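Local coordinates for uncharacterized protein (PDB 3D3Y) that is of unknown function but has the two-sheet architecture of M16 metallopeptidases and may derive from such an enzyme, at residues R34-I40 / E167-S173; T41-L45 / A179-E183; K82-W87 / K230-Y235; L158-F163 / R312-T316. One frame throughout, in Å; residues are numbered along the deposited sequence.

Contact 1 (R34-I40 / E167-S173)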
loop_
_atom_site.group_PDB
_atom_site.type_symbol
_atom_site.label_atom_id
_atom_site.label_comp_id
_atom_site.label_asym_id
_atom_site.label_seq_id
_atom_site.Cartn_x
_atom_site.Cartn_y
_atom_site.Cartn_z
ATOM N N ARG A 34 4.807 -3.174 13.267
ATOM C CA ARG A 34 3.588 -2.404 13.582
ATOM C C ARG A 34 3.675 -0.975 13.012
ATOM O O ARG A 34 4.720 -0.325 13.103
ATOM C CB ARG A 34 3.356 -2.376 15.110
ATOM C CG ARG A 34 2.045 -1.719 15.568
ATOM C CD ARG A 34 1.959 -1.607 17.129
ATOM N NE ARG A 34 2.824 -0.518 17.601
ATOM C CZ ARG A 34 2.527 0.783 17.498
ATOM N NH1 ARG A 34 1.374 1.176 16.967
ATOM N NH2 ARG A 34 3.379 1.703 17.940
ATOM N N LEU A 35 2.588 -0.487 12.422
ATOM C CA LEU A 35 2.559 0.909 11.944
ATOM C C LEU A 35 2.774 1.800 13.156
ATOM O O LEU A 35 2.122 1.609 14.174
ATOM C CB LEU A 35 1.229 1.219 11.291
ATOM C CG LEU A 35 1.111 2.582 10.639
ATOM C CD1 LEU A 35 1.863 2.567 9.324
ATOM C CD2 LEU A 35 -0.356 2.912 10.445
ATOM N N ASN A 36 3.686 2.760 13.060
ATOM C CA ASN A 36 4.180 3.462 14.273
ATOM C C ASN A 36 4.691 4.841 13.870
ATOM O O ASN A 36 5.684 4.965 13.168
ATOM C CB ASN A 36 5.299 2.629 14.917
ATOM C CG ASN A 36 5.849 3.234 16.213
ATOM O OD1 ASN A 36 5.559 4.364 16.568
ATOM N ND2 ASN A 36 6.659 2.454 16.920
ATOM N N HIS A 37 4.015 5.891 14.317
ATOM C CA HIS A 37 4.459 7.239 13.966
ATOM C C HIS A 37 5.947 7.468 14.281
ATOM O O HIS A 37 6.572 8.293 13.638
ATOM C CB HIS A 37 3.587 8.313 14.642
ATOM C CG HIS A 37 3.853 8.485 16.105
ATOM N ND1 HIS A 37 3.219 7.735 17.074
ATOM C CD2 HIS A 37 4.670 9.337 16.766
ATOM C CE1 HIS A 37 3.644 8.108 18.269
ATOM N NE2 HIS A 37 4.525 9.078 18.110
ATOM N N GLU A 38 6.494 6.770 15.273
ATOM C CA GLU A 38 7.915 6.958 15.633
ATOM C C GLU A 38 8.899 6.437 14.568
ATOM O O GLU A 38 10.052 6.847 14.566
ATOM C CB GLU A 38 8.237 6.377 17.028
ATOM C CG GLU A 38 7.407 7.049 18.155
ATOM C CD GLU A 38 7.577 6.416 19.551
ATOM O OE1 GLU A 38 8.323 5.400 19.708
ATOM O OE2 GLU A 38 6.938 6.942 20.508
ATOM N N THR A 39 8.453 5.520 13.693
ATOM C CA THR A 39 9.363 4.880 12.731
ATOM C C THR A 39 8.932 4.945 11.261
ATOM O O THR A 39 9.667 4.502 10.407
ATOM C CB THR A 39 9.609 3.396 13.036
ATOM O OG1 THR A 39 8.389 2.663 12.856
ATOM C CG2 THR A 39 10.181 3.199 14.492
ATOM N N ILE A 40 7.757 5.489 10.958
ATOM C CA ILE A 40 7.291 5.526 9.548
ATOM C C ILE A 40 8.232 6.315 8.644
ATOM O O ILE A 40 8.637 5.842 7.583
ATOM C CB ILE A 40 5.846 6.068 9.442
ATOM C CG1 ILE A 40 4.852 5.022 9.966
ATOM C CG2 ILE A 40 5.460 6.435 7.986
ATOM C CD1 ILE A 40 3.444 5.614 10.338
ATOM N N GLU A 167 -2.597 8.111 16.797
ATOM C CA GLU A 167 -1.397 8.835 16.358
ATOM C C GLU A 167 -0.638 8.131 15.208
ATOM O O GLU A 167 0.066 8.780 14.436
ATOM C CB GLU A 167 -0.490 9.185 17.544
ATOM C CG GLU A 167 -0.475 10.736 17.898
ATOM C CD GLU A 167 -1.819 11.487 17.671
ATOM O OE1 GLU A 167 -1.791 12.568 17.022
ATOM O OE2 GLU A 167 -2.899 11.012 18.122
ATOM N N ASP A 168 -0.811 6.814 15.081
ATOM C CA ASP A 168 -0.132 6.058 14.029
ATOM C C ASP A 168 -0.861 6.097 12.699
ATOM O O ASP A 168 -0.249 6.278 11.644
ATOM C CB ASP A 168 0.066 4.611 14.467
ATOM C CG ASP A 168 0.780 4.494 15.788
ATOM O OD1 ASP A 168 1.787 5.180 15.994
ATOM O OD2 ASP A 168 0.330 3.704 16.644
ATOM N N GLN A 169 -2.178 5.905 12.733
ATOM C CA GLN A 169 -2.940 5.747 11.488
ATOM C C GLN A 169 -3.179 7.060 10.757
ATOM O O GLN A 169 -3.515 7.051 9.580
ATOM C CB GLN A 169 -4.274 5.063 11.746
ATOM C CG GLN A 169 -4.145 3.592 12.072
ATOM C CD GLN A 169 -3.827 2.724 10.850
ATOM O OE1 GLN A 169 -3.874 3.177 9.716
ATOM N NE2 GLN A 169 -3.490 1.488 11.094
ATOM N N LYS A 170 -3.027 8.183 11.468
ATOM C CA LYS A 170 -3.148 9.504 10.839
ATOM C C LYS A 170 -1.946 9.891 9.956
ATOM O O LYS A 170 -1.987 10.887 9.224
ATOM C CB LYS A 170 -3.476 10.576 11.889
ATOM C CG LYS A 170 -2.472 10.726 12.986
ATOM C CD LYS A 170 -2.688 12.019 13.779
ATOM C CE LYS A 170 -3.836 11.901 14.750
ATOM N NZ LYS A 170 -4.010 13.184 15.515
ATOM N N ILE A 171 -0.911 9.054 9.968
ATOM C CA ILE A 171 0.310 9.261 9.190
ATOM C C ILE A 171 0.300 8.405 7.914
ATOM O O ILE A 171 0.079 7.174 7.997
ATOM C CB ILE A 171 1.551 8.855 10.047
ATOM C CG1 ILE A 171 1.475 9.451 11.456
ATOM C CG2 ILE A 171 2.895 9.190 9.344
ATOM C CD1 ILE A 171 1.551 10.992 11.542
ATOM N N PRO A 172 0.605 9.028 6.744
ATOM C CA PRO A 172 0.737 8.278 5.491
ATOM C C PRO A 172 1.930 7.331 5.505
ATOM O O PRO A 172 2.864 7.492 6.298
ATOM C CB PRO A 172 0.955 9.356 4.430
ATOM C CG PRO A 172 1.031 10.637 5.132
ATOM C CD PRO A 172 0.818 10.482 6.575
ATOM N N SER A 173 1.894 6.340 4.627
ATOM C CA SER A 173 2.944 5.343 4.557
ATOM C C SER A 173 4.358 5.926 4.389
ATOM O O SER A 173 5.324 5.267 4.753
ATOM C CB SER A 173 2.640 4.380 3.407
ATOM O OG SER A 173 2.942 4.954 2.162
#
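Arg34 ends strand 24-34. Its extended side chain curls at the tip, so that NH1 donates to Asp168 OD2 at 2.8 Å and forms a salt bridge. Leu35 points toward segment 167-173. Its CD2 lies 3.5 Å from Gln169 CD, while the amide of Gln169 continues to Gly83 O. Leu35 O is buried without a partner. Asn36 faces away and shapes its own loop: Asn36 OD1 accepts from Glu38 N at 2.9 Å, an Asx turn. His37 comes next to Asp168, their CA atoms 4.7 Å apart, with OD1 at the ring edge. His37 N donates to Asp168 OD1 at 2.9 Å, and His37 ND1 donates to the same OD1 at 3.1 Å. Ile40, at the start of helix 40-52, adds apolar contact. Its CD1 touches Ile171 CG2 at 3.8 Å, and its CG2 lies 3.3 Å from Pro172 O. Segment 167-173 makes a type I turn from Asp168 to Ile171, which brings the Asp168 carboxylate to Arg34 and His37, and Ile171 to Ile40. The two oxygens of Asp168 thus bridge a strand end and the loop that follows it, the His37-Asp168 pair being a His-carboxylate hydrogen bond.

Contact 2 (T41-L45 / A179-E183); sequences TKRTL and ALAEE
This is a helix-to-helix contact in the half of the molecule built round the six-stranded sheet. Helix 40-52 follows strand 24-34. In active M16 peptidases the helix at the corresponding place probably is the one that carries the zinc-binding HXXEH motif. Helix 40-52 has no histidine, so that motif is absent here. Residues 41-45 are fully helical, with Leu45 N bonded to Thr41 O at 2.9 Å. Segment 179-183 comes from the last turn of the short helix 177-182. Glu183 N still reaches Leu180 O at 2.9 Å, but Glu183 itself turns to extended angles (-75/142). In register, Thr41 CA is 6.2 Å from Leu180 CA, and Lys42 CA is 7.3 Å from Glu183 CA.

The packing contacts come from Thr41 and Leu45, one helical turn apart. Thr41 (chi1 m) sets CG2 3.7 Å from Leu180 CA and OG1 3.3 Å from Ala179 CB. Leu45 and Leu180 are both t,p, and Leu45 CD2 makes an apolar contact with Leu180 CD1 at 3.9 Å. Helix 129-148 packs against both leucines.

The polar contact is one salt bridge. Glu183 folds back with chi1 and chi2 both m, and its OE1 bonds Ser187 OG. Lys42 runs m,t,t,p and also bonds Glu38 O. Lys42 NZ donates to Glu183 OE2 at 2.8 Å.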
loop_
_atom_site.group_PDB
_atom_site.type_symbol
_atom_site.label_atom_id
_atom_site.label_comp_id
_atom_site.label_asym_id
_atom_site.label_seq_id
_atom_site.Cartn_x
_atom_site.Cartn_y
_atom_site.Cartn_z
ATOM N N THR A 41 8.544 7.538 9.046
ATOM C CA THR A 41 9.420 8.389 8.262
ATOM C C THR A 41 10.850 7.836 8.253
ATOM O O THR A 41 11.559 7.927 7.236
ATOM C CB THR A 41 9.445 9.859 8.824
ATOM O OG1 THR A 41 8.131 10.414 8.768
ATOM C CG2 THR A 41 10.407 10.732 7.988
ATOM N N LYS A 42 11.267 7.252 9.373
ATOM C CA LYS A 42 12.584 6.599 9.445
ATOM C C LYS A 42 12.670 5.461 8.428
ATOM O O LYS A 42 13.638 5.371 7.668
ATOM C CB LYS A 42 12.833 6.059 10.857
ATOM C CG LYS A 42 13.224 7.156 11.866
ATOM C CD LYS A 42 13.367 6.566 13.240
ATOM C CE LYS A 42 13.776 7.637 14.272
ATOM N NZ LYS A 42 12.526 8.377 14.611
ATOM N N ARG A 43 11.658 4.598 8.405
ATOM C CA ARG A 43 11.622 3.508 7.420
ATOM C C ARG A 43 11.633 4.048 5.999
ATOM O O ARG A 43 12.345 3.536 5.126
ATOM C CB ARG A 43 10.399 2.615 7.659
ATOM C CG ARG A 43 10.546 1.817 8.939
ATOM C CD ARG A 43 9.255 1.149 9.407
ATOM N NE ARG A 43 8.832 -0.036 8.625
ATOM C CZ ARG A 43 9.340 -1.261 8.754
ATOM N NH1 ARG A 43 10.381 -1.483 9.558
ATOM N NH2 ARG A 43 8.838 -2.274 8.032
ATOM N N THR A 44 10.809 5.042 5.731
ATOM C CA THR A 44 10.788 5.658 4.384
ATOM C C THR A 44 12.151 6.175 3.931
ATOM O O THR A 44 12.583 5.893 2.791
ATOM C CB THR A 44 9.725 6.775 4.302
ATOM O OG1 THR A 44 8.480 6.222 4.695
ATOM C CG2 THR A 44 9.593 7.393 2.891
ATOM N N LEU A 45 12.807 6.956 4.779
ATOM C CA LEU A 45 14.125 7.497 4.419
ATOM C C LEU A 45 15.181 6.390 4.309
ATOM O O LEU A 45 16.036 6.402 3.409
ATOM C CB LEU A 45 14.593 8.556 5.440
ATOM C CG LEU A 45 15.976 9.214 5.219
ATOM C CD1 LEU A 45 16.063 9.844 3.769
ATOM C CD2 LEU A 45 16.169 10.308 6.272
ATOM N N ALA A 179 8.188 15.294 10.494
ATOM C CA ALA A 179 8.908 14.174 11.068
ATOM C C ALA A 179 10.286 14.046 10.423
ATOM O O ALA A 179 11.291 13.793 11.098
ATOM C CB ALA A 179 8.102 12.908 10.876
ATOM N N LEU A 180 10.348 14.289 9.116
ATOM C CA LEU A 180 11.607 14.181 8.391
ATOM C C LEU A 180 12.666 15.174 8.894
ATOM O O LEU A 180 13.858 14.831 8.995
ATOM C CB LEU A 180 11.363 14.408 6.899
ATOM C CG LEU A 180 12.604 14.342 6.018
ATOM C CD1 LEU A 180 13.302 12.980 6.221
ATOM C CD2 LEU A 180 12.219 14.538 4.548
ATOM N N ALA A 181 12.234 16.395 9.190
ATOM C CA ALA A 181 13.138 17.493 9.550
ATOM C C ALA A 181 14.107 17.131 10.669
ATOM O O ALA A 181 15.262 17.581 10.664
ATOM C CB ALA A 181 12.346 18.743 9.957
ATOM N N GLU A 182 13.616 16.358 11.639
ATOM C CA GLU A 182 14.379 16.015 12.842
ATOM C C GLU A 182 15.310 14.825 12.644
ATOM O O GLU A 182 16.189 14.585 13.476
ATOM C CB GLU A 182 13.437 15.733 14.006
ATOM C CG GLU A 182 12.614 16.963 14.408
ATOM C CD GLU A 182 12.176 16.944 15.878
ATOM O OE1 GLU A 182 11.989 15.833 16.437
ATOM O OE2 GLU A 182 12.019 18.050 16.465
ATOM N N GLU A 183 15.108 14.084 11.551
ATOM C CA GLU A 183 15.896 12.873 11.299
ATOM C C GLU A 183 17.318 13.184 10.827
ATOM O O GLU A 183 17.547 14.157 10.102
ATOM C CB GLU A 183 15.172 11.945 10.314
ATOM C CG GLU A 183 13.827 11.416 10.784
ATOM C CD GLU A 183 13.904 10.550 12.044
ATOM O OE1 GLU A 183 14.983 10.031 12.418
ATOM O OE2 GLU A 183 12.841 10.376 12.659
#

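Contact 3 (K82-W87 / K230-Y235); sequences KGNQHW and KAAIFY
A two-residue beta hairpin joins strands 74-82 and 85-95, and the linker leading to the second sheet lies across its tip. The type II' turn runs from Lys82 to Gln85. Lys82 N bonds Gln85 O at 2.9 Å, and Gln85 N bonds Lys82 O at 2.8 Å. Gly83 has angles of 58/-129, and a CB there would strike Ile233 O. The linker is extended at 230-232 and kinks at Ile233 (-75/-42). Gly83 CA and Phe234 CA are 4.7 Å apart.

Ile233 O accepts from Asn84 N at 2.6 Å and receives a CA-H...O contact from Gly83 CA at 3.0 Å. Gly83 O and Asn84 OD1 are satisfied by Gln169 NE2, and Lys230 NZ by Asp202. Asn84 O accepts from Leu35 N. Ala232 O is buried without a partner. Ile233 CD1 lies 3.5 Å from Gln85 OE1. Gln85 (m,t) uses both ends of its amide: OE1 accepts from Trp87 NE1 at 3.0 Å and from Asn32 ND2, while Gln85 NE2 donates to Ala231 O at 2.8 Å.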
loop_
_atom_site.group_PDB
_atom_site.type_symbol
_atom_site.label_atom_id
_atom_site.label_comp_id
_atom_site.label_asym_id
_atom_site.label_seq_id
_atom_site.Cartn_x
_atom_site.Cartn_y
_atom_site.Cartn_z
ATOM N N LYS A 82 -0.166 -1.274 5.334
ATOM C CA LYS A 82 -1.276 -2.194 5.124
ATOM C C LYS A 82 -1.907 -2.432 6.459
ATOM O O LYS A 82 -1.293 -3.053 7.334
ATOM C CB LYS A 82 -0.805 -3.540 4.555
ATOM C CG LYS A 82 -1.941 -4.413 3.931
ATOM C CD LYS A 82 -2.196 -3.878 2.521
ATOM C CE LYS A 82 -3.152 -4.705 1.734
ATOM N NZ LYS A 82 -3.407 -3.917 0.485
ATOM N N GLY A 83 -3.140 -1.948 6.631
ATOM C CA GLY A 83 -3.814 -2.135 7.908
ATOM C C GLY A 83 -2.967 -1.513 9.004
ATOM O O GLY A 83 -2.567 -0.339 8.899
ATOM N N ASN A 84 -2.713 -2.282 10.055
ATOM C CA ASN A 84 -1.870 -1.830 11.143
ATOM C C ASN A 84 -0.372 -2.165 10.997
ATOM O O ASN A 84 0.379 -2.082 11.969
ATOM C CB ASN A 84 -2.385 -2.376 12.468
ATOM C CG ASN A 84 -2.119 -1.428 13.604
ATOM O OD1 ASN A 84 -2.396 -0.209 13.492
ATOM N ND2 ASN A 84 -1.568 -1.943 14.692
ATOM N N GLN A 85 0.056 -2.528 9.785
ATOM C CA GLN A 85 1.465 -2.909 9.509
ATOM C C GLN A 85 2.116 -1.904 8.574
ATOM O O GLN A 85 1.443 -1.224 7.789
ATOM C CB GLN A 85 1.527 -4.307 8.879
ATOM C CG GLN A 85 1.143 -5.418 9.836
ATOM C CD GLN A 85 0.997 -6.771 9.163
ATOM O OE1 GLN A 85 1.301 -6.934 7.980
ATOM N NE2 GLN A 85 0.526 -7.763 9.930
ATOM N N HIS A 86 3.432 -1.782 8.684
ATOM C CA HIS A 86 4.190 -0.961 7.756
ATOM C C HIS A 86 5.281 -1.902 7.218
ATOM O O HIS A 86 5.949 -2.639 7.994
ATOM C CB HIS A 86 4.778 0.291 8.460
ATOM C CG HIS A 86 5.336 1.311 7.508
ATOM N ND1 HIS A 86 6.654 1.314 7.106
ATOM C CD2 HIS A 86 4.742 2.339 6.857
ATOM C CE1 HIS A 86 6.852 2.308 6.252
ATOM N NE2 HIS A 86 5.703 2.947 6.083
ATOM N N TRP A 87 5.404 -1.930 5.895
ATOM C CA TRP A 87 6.242 -2.901 5.212
ATOM C C TRP A 87 7.433 -2.172 4.568
ATOM O O TRP A 87 7.262 -1.143 3.934
ATOM C CB TRP A 87 5.421 -3.596 4.096
ATOM C CG TRP A 87 4.176 -4.401 4.518
ATOM C CD1 TRP A 87 3.794 -4.774 5.792
ATOM C CD2 TRP A 87 3.229 -4.992 3.626
ATOM N NE1 TRP A 87 2.619 -5.538 5.730
ATOM C CE2 TRP A 87 2.267 -5.684 4.411
ATOM C CE3 TRP A 87 3.101 -5.007 2.217
ATOM C CZ2 TRP A 87 1.189 -6.381 3.838
ATOM C CZ3 TRP A 87 2.008 -5.705 1.639
ATOM C CH2 TRP A 87 1.068 -6.374 2.458
ATOM N N LYS A 230 3.725 -11.411 14.037
ATOM C CA LYS A 230 3.622 -10.072 13.439
ATOM C C LYS A 230 2.587 -9.214 14.189
ATOM O O LYS A 230 1.711 -9.747 14.868
ATOM C CB LYS A 230 3.207 -10.194 11.972
ATOM C CG LYS A 230 4.291 -10.819 11.079
ATOM C CD LYS A 230 3.859 -10.842 9.622
ATOM C CE LYS A 230 4.969 -11.336 8.714
ATOM N NZ LYS A 230 5.190 -12.812 8.815
ATOM N N ALA A 231 2.694 -7.898 14.063
ATOM C CA ALA A 231 1.595 -6.985 14.429
ATOM C C ALA A 231 0.262 -7.467 13.812
ATOM O O ALA A 231 0.255 -8.057 12.719
ATOM C CB ALA A 231 1.902 -5.562 13.941
ATOM N N ALA A 232 -0.855 -7.188 14.491
ATOM C CA ALA A 232 -2.178 -7.467 13.935
ATOM C C ALA A 232 -2.308 -6.740 12.607
ATOM O O ALA A 232 -1.888 -5.591 12.480
ATOM C CB ALA A 232 -3.251 -7.038 14.877
ATOM N N ILE A 233 -2.837 -7.408 11.591
ATOM C CA ILE A 233 -2.898 -6.742 10.302
ATOM C C ILE A 233 -4.013 -5.674 10.244
ATOM O O ILE A 233 -3.801 -4.583 9.705
ATOM C CB ILE A 233 -2.964 -7.715 9.091
ATOM C CG1 ILE A 233 -3.001 -6.880 7.799
ATOM C CG2 ILE A 233 -4.156 -8.642 9.179
ATOM C CD1 ILE A 233 -1.945 -7.145 6.781
ATOM N N PHE A 234 -5.181 -5.983 10.791
ATOM C CA PHE A 234 -6.334 -5.125 10.596
ATOM C C PHE A 234 -6.280 -3.974 11.584
ATOM O O PHE A 234 -5.747 -4.122 12.702
ATOM C CB PHE A 234 -7.653 -5.896 10.756
ATOM C CG PHE A 234 -7.881 -6.948 9.700
ATOM C CD1 PHE A 234 -7.580 -6.705 8.361
ATOM C CD2 PHE A 234 -8.407 -8.184 10.048
ATOM C CE1 PHE A 234 -7.799 -7.694 7.366
ATOM C CE2 PHE A 234 -8.639 -9.183 9.056
ATOM C CZ PHE A 234 -8.332 -8.920 7.716
ATOM N N TYR A 235 -6.821 -2.830 11.176
ATOM C CA TYR A 235 -7.049 -1.742 12.130
ATOM C C TYR A 235 -8.554 -1.504 12.234
ATOM O O TYR A 235 -9.258 -1.472 11.224
ATOM C CB TYR A 235 -6.346 -0.444 11.717
ATOM C CG TYR A 235 -6.755 0.767 12.552
ATOM C CD1 TYR A 235 -6.057 1.112 13.726
ATOM C CD2 TYR A 235 -7.849 1.553 12.180
ATOM C CE1 TYR A 235 -6.432 2.227 14.500
ATOM C CE2 TYR A 235 -8.234 2.671 12.947
ATOM C CZ TYR A 235 -7.526 2.998 14.093
ATOM O OH TYR A 235 -7.932 4.108 14.808
#

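Contact 4 (L158-F163 / R312-T316); sequences LQSVYF and RGFMT. With ACT (acetate ion), chain E.
The contact belongs to the interface where helix 150-162 packs on the five-stranded sheet, through an aromatic cluster of Tyr162, Phe163 and Phe314. Helix 158-162 and strand 314-316 have axes 11.0 Å apart, and their N-to-C directions differ by 145°, roughly antiparallel. Leu158 CA faces Thr316 CA at 8.6 Å, and Tyr162 CA faces Phe314 CA at 9.0 Å. Gly313, at positive phi (63/46), and Phe314 form a G1 beta bulge opposite Asp309.

Phe314 (chi1 p) stands toward the helix. Phe163 (chi1 m) puts its edge to the Phe314 face, with centroids 4.9 Å apart and planes at 80°. Tyr162 (chi1 t) lies nearly parallel but slid aside, its CZ 3.6 Å from Phe314 CB. Leu158 CD2 meets Thr316 CG2 at 3.7 Å.

Arg312 (m,t,m) donates from NH2 to Gln159 OE1 at 2.8 Å. A face of its guanidinium covers Phe163 CE2. One water bridges Tyr162 OH (2.7 Å) and Arg312 O (2.8 Å). Thr316 OG1 donates to O of an acetate at 2.8 Å, probably from the crystallisation liquor. The chemistry implies a mainly aromatic interface whose buried arginine has NE paired with Asp309, NH1 bonded to Gln169 and NH2 to Gln159.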
loop_
_atom_site.group_PDB
_atom_site.type_symbol
_atom_site.label_atom_id
_atom_site.label_comp_id
_atom_site.label_asym_id
_atom_site.label_seq_id
_atom_site.Cartn_x
_atom_site.Cartn_y
_atom_site.Cartn_z
ATOM N N LEU A 158 -8.271 14.130 5.083
ATOM C CA LEU A 158 -9.464 13.391 5.474
ATOM C C LEU A 158 -9.066 12.230 6.383
ATOM O O LEU A 158 -9.671 12.015 7.424
ATOM C CB LEU A 158 -10.203 12.854 4.237
ATOM C CG LEU A 158 -11.402 11.938 4.514
ATOM C CD1 LEU A 158 -12.532 12.757 5.117
ATOM C CD2 LEU A 158 -11.820 11.277 3.199
ATOM N N GLN A 159 -8.060 11.477 5.955
ATOM C CA GLN A 159 -7.564 10.366 6.769
ATOM C C GLN A 159 -7.114 10.785 8.182
ATOM O O GLN A 159 -7.400 10.074 9.175
ATOM C CB GLN A 159 -6.507 9.576 6.002
ATOM C CG GLN A 159 -7.147 8.748 4.883
ATOM C CD GLN A 159 -6.174 7.824 4.143
ATOM O OE1 GLN A 159 -5.267 7.239 4.736
ATOM N NE2 GLN A 159 -6.406 7.659 2.850
ATOM N N SER A 160 -6.450 11.947 8.293
ATOM C CA SER A 160 -6.042 12.468 9.617
ATOM C C SER A 160 -7.234 12.703 10.526
ATOM O O SER A 160 -7.133 12.485 11.726
ATOM C CB SER A 160 -5.275 13.789 9.522
ATOM O OG SER A 160 -3.977 13.560 9.030
ATOM N N VAL A 161 -8.348 13.160 9.956
ATOM C CA VAL A 161 -9.565 13.418 10.718
ATOM C C VAL A 161 -10.195 12.084 11.074
ATOM O O VAL A 161 -10.453 11.817 12.259
ATOM C CB VAL A 161 -10.585 14.295 9.958
ATOM C CG1 VAL A 161 -11.845 14.529 10.820
ATOM C CG2 VAL A 161 -9.948 15.629 9.617
ATOM N N TYR A 162 -10.412 11.239 10.065
ATOM C CA TYR A 162 -11.047 9.924 10.316
ATOM C C TYR A 162 -10.300 9.135 11.404
ATOM O O TYR A 162 -10.921 8.588 12.323
ATOM C CB TYR A 162 -11.207 9.083 9.014
ATOM C CG TYR A 162 -11.872 7.731 9.280
ATOM C CD1 TYR A 162 -13.256 7.620 9.333
ATOM C CD2 TYR A 162 -11.107 6.586 9.556
ATOM C CE1 TYR A 162 -13.881 6.392 9.602
ATOM C CE2 TYR A 162 -11.730 5.343 9.839
ATOM C CZ TYR A 162 -13.109 5.263 9.851
ATOM O OH TYR A 162 -13.744 4.056 10.130
ATOM N N PHE A 163 -8.972 9.088 11.293
ATOM C CA PHE A 163 -8.107 8.330 12.224
ATOM C C PHE A 163 -7.528 9.158 13.370
ATOM O O PHE A 163 -6.458 8.860 13.904
ATOM C CB PHE A 163 -6.954 7.703 11.442
ATOM C CG PHE A 163 -7.393 6.662 10.442
ATOM C CD1 PHE A 163 -7.855 5.407 10.883
ATOM C CD2 PHE A 163 -7.317 6.921 9.066
ATOM C CE1 PHE A 163 -8.245 4.425 9.974
ATOM C CE2 PHE A 163 -7.716 5.947 8.129
ATOM C CZ PHE A 163 -8.183 4.690 8.592
ATOM N N ARG A 312 -8.381 -1.427 6.906
ATOM C CA ARG A 312 -8.643 -0.439 7.959
ATOM C C ARG A 312 -10.142 -0.149 8.130
ATOM O O ARG A 312 -10.499 0.725 8.911
ATOM C CB ARG A 312 -7.848 0.877 7.731
ATOM C CG ARG A 312 -6.340 0.707 7.765
ATOM C CD ARG A 312 -5.594 2.032 7.650
ATOM N NE ARG A 312 -5.789 2.699 6.373
ATOM C CZ ARG A 312 -5.425 3.960 6.151
ATOM N NH1 ARG A 312 -4.867 4.671 7.131
ATOM N NH2 ARG A 312 -5.613 4.498 4.966
ATOM N N GLY A 313 -11.001 -0.863 7.391
ATOM C CA GLY A 313 -12.476 -0.827 7.584
ATOM C C GLY A 313 -13.183 0.511 7.358
ATOM O O GLY A 313 -14.071 0.900 8.125
ATOM N N PHE A 314 -12.835 1.171 6.270
ATOM C CA PHE A 314 -13.395 2.458 5.947
ATOM C C PHE A 314 -13.444 2.657 4.443
ATOM O O PHE A 314 -12.844 1.904 3.663
ATOM C CB PHE A 314 -12.683 3.591 6.707
ATOM C CG PHE A 314 -11.444 4.128 6.033
ATOM C CD1 PHE A 314 -11.426 5.433 5.573
ATOM C CD2 PHE A 314 -10.280 3.359 5.904
ATOM C CE1 PHE A 314 -10.286 5.969 4.956
ATOM C CE2 PHE A 314 -9.132 3.886 5.280
ATOM C CZ PHE A 314 -9.139 5.185 4.802
HETATM N N MSE A 315 -14.201 3.649 4.021
HETATM C CA MSE A 315 -14.549 3.939 2.639
HETATM C C MSE A 315 -14.511 5.448 2.549
HETATM O O MSE A 315 -14.907 6.067 3.477
HETATM C CB MSE A 315 -15.996 3.498 2.432
HETATM C CG MSE A 315 -16.455 3.115 1.088
HETATM SE SE MSE A 315 -17.927 4.042 0.352
HETATM C CE MSE A 315 -17.444 5.706 0.775
ATOM N N THR A 316 -14.055 6.017 1.434
ATOM C CA THR A 316 -14.014 7.477 1.269
ATOM C C THR A 316 -14.672 7.870 -0.044
ATOM O O THR A 316 -14.710 7.066 -1.008
ATOM C CB THR A 316 -12.579 8.028 1.235
ATOM O OG1 THR A 316 -11.930 7.559 0.059
ATOM C CG2 THR A 316 -11.771 7.611 2.454
HETATM C C ACT E . -9.173 5.175 0.733
HETATM O O ACT E . -9.397 6.316 0.231
HETATM O OXT ACT E . -10.159 4.395 0.949
HETATM C CH3 ACT E . -7.773 4.780 1.075
HETATM O O HOH W 1 -11.937 2.163 10.783
#

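The first segments of the four contacts come in the order 34-40, 41-45, 82-87 and 158-163. Their partners follow as 167-173, 179-183, 230-235 and 312-316, so the contacts all cross along the chain. Contact 1 is central: its centre is 11 Å from those of contacts 2 and 3 and 14 Å from that of contact 4. It touches all three. Contacts 2 and 4 are farthest apart, with centres 23 Å from each other. Contacts 1, 2 and 3 border the six-stranded sheet, and contact 4 the five-stranded one. Gln169 connects contacts 1, 3 and 4 through Gly83 and Arg312, so the two halves of the chain meet in one continuous network.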